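PDB 5ESC: HupZ, which transforms and degrades heme, working as a heme-degrading enzyme of Group A Streptococcus. Local coordinates for the interface of chains A and B. Residues are numbered along the deposited sequence; one frame, centred on the assembly and turned at random. Chains: chain A/B, HupZ.

Contact 1 and contact 2 belong to the same two-fold interface of the HupZ dimer, and the centres of their C-alpha atoms lie about 19 Å apart. They share no residue. The same strand, 61-68, serves both, but from different subunits: that of chain A in contact 2, that of chain B leading into the turn that carries B:Arg69 of contact 1, so one strand links contact 2 to the twin of contact 1. Contact 1 sets that turn against the end of helix 4-12. Because each contact has a twin, the subunits are held at several separated points along the dimer interface.

Contact 1: the interface of chains A and B. Residues chain A 12-14; chain B 69.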
loop_
_atom_site.group_PDB
_atom_site.type_symbol
_atom_site.label_atom_id
_atom_site.label_comp_id
_atom_site.label_asym_id
_atom_site.label_seq_id
_atom_site.Cartn_x
_atom_site.Cartn_y
_atom_site.Cartn_z
ATOM N N ASN A 12 1.025 -8.281 -14.012
ATOM C CA ASN A 12 2.456 -7.924 -13.989
ATOM C C ASN A 12 3.031 -7.257 -12.763
ATOM O O ASN A 12 4.246 -7.272 -12.624
ATOM C CB ASN A 12 2.798 -7.155 -15.268
ATOM C CG ASN A 12 2.725 -8.057 -16.465
ATOM O OD1 ASN A 12 3.438 -9.031 -16.500
ATOM N ND2 ASN A 12 1.778 -7.835 -17.352
ATOM N N GLN A 13 2.188 -6.702 -11.863
ATOM C CA GLN A 13 2.676 -5.931 -10.708
ATOM C C GLN A 13 2.216 -6.611 -9.398
ATOM O O GLN A 13 1.327 -7.463 -9.398
ATOM C CB GLN A 13 2.195 -4.467 -10.779
ATOM C CG GLN A 13 2.467 -3.724 -12.090
ATOM C CD GLN A 13 3.960 -3.661 -12.412
ATOM O OE1 GLN A 13 4.793 -3.758 -11.514
ATOM N NE2 GLN A 13 4.288 -3.630 -13.704
ATOM N N LEU A 14 2.917 -6.282 -8.329
ATOM C CA LEU A 14 2.623 -6.705 -6.985
ATOM C C LEU A 14 1.422 -5.952 -6.377
ATOM O O LEU A 14 1.438 -4.687 -6.245
ATOM C CB LEU A 14 3.825 -6.427 -6.093
ATOM C CG LEU A 14 3.834 -6.982 -4.683
ATOM C CD1 LEU A 14 3.437 -8.442 -4.774
ATOM C CD2 LEU A 14 5.195 -6.872 -4.021
ATOM N N ARG B 69 10.206 -6.706 -5.178
ATOM C CA ARG B 69 9.449 -7.798 -5.778
ATOM C C ARG B 69 10.302 -9.023 -6.141
ATOM O O ARG B 69 9.919 -10.137 -5.853
ATOM C CB ARG B 69 8.766 -7.234 -7.017
ATOM C CG ARG B 69 7.538 -7.949 -7.517
ATOM C CD ARG B 69 6.805 -7.002 -8.462
ATOM N NE ARG B 69 6.948 -7.377 -9.852
ATOM C CZ ARG B 69 6.135 -8.222 -10.499
ATOM N NH1 ARG B 69 6.385 -8.520 -11.774
ATOM N NH2 ARG B 69 5.079 -8.789 -9.901
#
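The guanidinium group of B:Arg69 turns one face toward the A backbone at A:Asn12 to A:Leu14, and the contacts given here lie on that side. Over the rim of this face sits A:Gln13 CA, 3.8 Å above the plane. The NH2 edge slips beneath the peptide joining A:Gln13 to A:Leu14, with B:Arg69 NH2 3.6 Å from the carbonyl carbon A:Gln13 C. The peptide plane is tilted about 31° from the guanidinium plane, so the overlap is partial and inclined, at the NH2 end. The setting is the pyridoxamine 5'-phosphate oxidase-like split-barrel dimer: B:Arg69 occupies the turn between strands 61-68 and 73-84, and A:Asn12 closes helix 4-12.

The carbonyl oxygen A:Asn12 O lies on the same face, nearly above B:Arg69 NH1 at 2.6 Å. Since the N-H bonds of NH1 point elsewhere, this pair is no hydrogen bond. Its shortness is doubtful in detail, and the evidence supports no more than a carbonyl dipole directed obliquely at a cationic face. The oxygen belongs to the last residue of its helix, where the helix dipole is negative, so the placement is probably electrostatically favourable despite the missing N-H alignment.

The path of the B:Arg69 side chain explains why a face is presented. Its first two torsions are extended, carrying the chain away from the turn and across the subunit boundary. The bend at chi3 (106°) brings the guanidinium alongside the A backbone, and chi4 (88°) turns its plane so that a face looks at that backbone. At this bend the aliphatic stem makes its apolar contact: B:Arg69 CD stands 3.9 Å from A:Leu14 CB. The leucine therefore meets the stem through its beta-carbon. In all, B:Arg69 hides 82 Å² of its surface in this patch.

Contact 2: the interface of chains A and B. Residues chain A 61-63, 78; chain B 25-28.
A:Glu63 and B:Gln25 meet through their polar ends, joining strand 61-68 of one split-barrel subunit to the residue that precedes strand 26-31 of the other. The amide nitrogen B:Gln25 NE2 donates to the carboxylate oxygen A:Glu63 OE2 over 2.7 Å, in a nearly straight bond (163° at H). A:Glu63 OE2 lies in the amide plane, while the donor reaches its anti side slightly out of the carboxylate plane, and the carboxylate and amide planes are turned 42° apart. A bend of B:Gln25 at chi2 (68°) folds the amide back toward A:Glu63.

This is the tight part of the patch. A:Glu63 OE2 also stands 2.8 Å from the backbone oxygen B:Pro26 O; as two acceptors they would clash, so the exact distance is doubtful. Nearer the backbone, the stem carbon A:Glu63 CB packs against the methyl B:Ile28 CG2 at 3.7 Å, and A:Val78 CG1 flanks B:Gln25 NE2 at 3.6 Å.

Water takes over at the two ends of the amide-to-carboxylate bond. Water 1 binds A:Glu63 OE2 at 2.6 Å and also reaches the side-chain oxygen B:Asn27 OD1, bridging the chains. Water 2 links B:Gln25 NE2 to A:Ile62 O, the latter 3.1 Å from the water, giving the amide nitrogen a second partner. The looser part lies toward A:Lys61, where the fit is apolar: A:Lys61 CB rests 3.9 Å from B:Pro26 CD, the two side chains crossing at about a right angle, while the aliphatic chain of the lysine passes B:Gln25 OE1.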
loop_
_atom_site.group_PDB
_atom_site.type_symbol
_atom_site.label_atom_id
_atom_site.label_comp_id
_atom_site.label_asym_id
_atom_site.label_seq_id
_atom_site.Cartn_x
_atom_site.Cartn_y
_atom_site.Cartn_z
ATOM N N LYS A 61 -12.796 -4.093 5.479
ATOM C CA LYS A 61 -12.447 -2.964 4.586
ATOM C C LYS A 61 -11.135 -3.180 3.913
ATOM O O LYS A 61 -10.165 -3.640 4.551
ATOM C CB LYS A 61 -12.395 -1.667 5.305
ATOM C CG LYS A 61 -13.753 -1.252 5.919
ATOM C CD LYS A 61 -13.602 0.081 6.648
ATOM C CE LYS A 61 -14.928 0.732 7.001
ATOM N NZ LYS A 61 -15.371 0.135 8.265
ATOM N N ILE A 62 -11.115 -2.949 2.604
ATOM C CA ILE A 62 -9.889 -3.208 1.875
ATOM C C ILE A 62 -9.686 -2.345 0.686
ATOM O O ILE A 62 -10.669 -1.969 0.032
ATOM C CB ILE A 62 -9.758 -4.726 1.518
ATOM C CG1 ILE A 62 -8.378 -5.027 0.958
ATOM C CG2 ILE A 62 -10.846 -5.155 0.560
ATOM C CD1 ILE A 62 -8.033 -6.476 1.240
ATOM N N GLU A 63 -8.438 -1.997 0.389
ATOM C CA GLU A 63 -8.069 -1.341 -0.851
ATOM C C GLU A 63 -6.837 -1.968 -1.350
ATOM O O GLU A 63 -5.949 -2.316 -0.559
ATOM C CB GLU A 63 -7.853 0.200 -0.727
ATOM C CG GLU A 63 -8.999 0.925 -0.029
ATOM C CD GLU A 63 -9.127 2.429 -0.344
ATOM O OE1 GLU A 63 -8.128 2.970 -0.896
ATOM O OE2 GLU A 63 -10.254 3.021 -0.038
ATOM N N VAL A 78 -11.187 -0.820 -4.587
ATOM C CA VAL A 78 -11.754 -0.668 -3.280
ATOM C C VAL A 78 -12.903 -1.606 -3.081
ATOM O O VAL A 78 -13.766 -1.696 -3.985
ATOM C CB VAL A 78 -12.259 0.760 -3.021
ATOM C CG1 VAL A 78 -12.834 0.904 -1.594
ATOM C CG2 VAL A 78 -11.144 1.777 -3.221
ATOM N N GLN B 25 -12.023 4.635 6.829
ATOM C CA GLN B 25 -11.756 3.961 5.557
ATOM C C GLN B 25 -10.226 4.010 5.223
ATOM O O GLN B 25 -9.620 5.113 5.224
ATOM C CB GLN B 25 -12.540 4.644 4.443
ATOM C CG GLN B 25 -12.168 4.161 3.052
ATOM C CD GLN B 25 -12.604 2.698 2.796
ATOM O OE1 GLN B 25 -13.441 2.140 3.487
ATOM N NE2 GLN B 25 -12.019 2.087 1.752
ATOM N N PRO B 26 -9.638 2.877 4.880
ATOM C CA PRO B 26 -8.169 2.880 4.560
ATOM C C PRO B 26 -7.988 3.455 3.168
ATOM O O PRO B 26 -8.912 3.348 2.349
ATOM C CB PRO B 26 -7.791 1.385 4.615
ATOM C CG PRO B 26 -9.110 0.671 4.212
ATOM C CD PRO B 26 -10.152 1.483 4.966
ATOM N N ASN B 27 -6.868 4.095 2.885
ATOM C CA ASN B 27 -6.541 4.552 1.540
ATOM C C ASN B 27 -5.143 4.149 1.246
ATOM O O ASN B 27 -4.273 4.032 2.155
ATOM C CB ASN B 27 -6.586 6.081 1.492
ATOM C CG ASN B 27 -6.293 6.638 0.125
ATOM O OD1 ASN B 27 -7.146 6.601 -0.751
ATOM N ND2 ASN B 27 -5.069 7.115 -0.096
ATOM N N ILE B 28 -4.872 3.948 -0.013
ATOM C CA ILE B 28 -3.550 3.523 -0.389
ATOM C C ILE B 28 -3.167 4.257 -1.659
ATOM O O ILE B 28 -3.984 4.434 -2.645
ATOM C CB ILE B 28 -3.442 1.992 -0.560
ATOM C CG1 ILE B 28 -2.013 1.624 -0.983
ATOM C CG2 ILE B 28 -4.424 1.443 -1.578
ATOM C CD1 ILE B 28 -1.658 0.242 -0.613
HETATM O O HOH W 1 -9.712 5.604 0.012
HETATM O O HOH W 2 -12.789 -0.239 1.445
#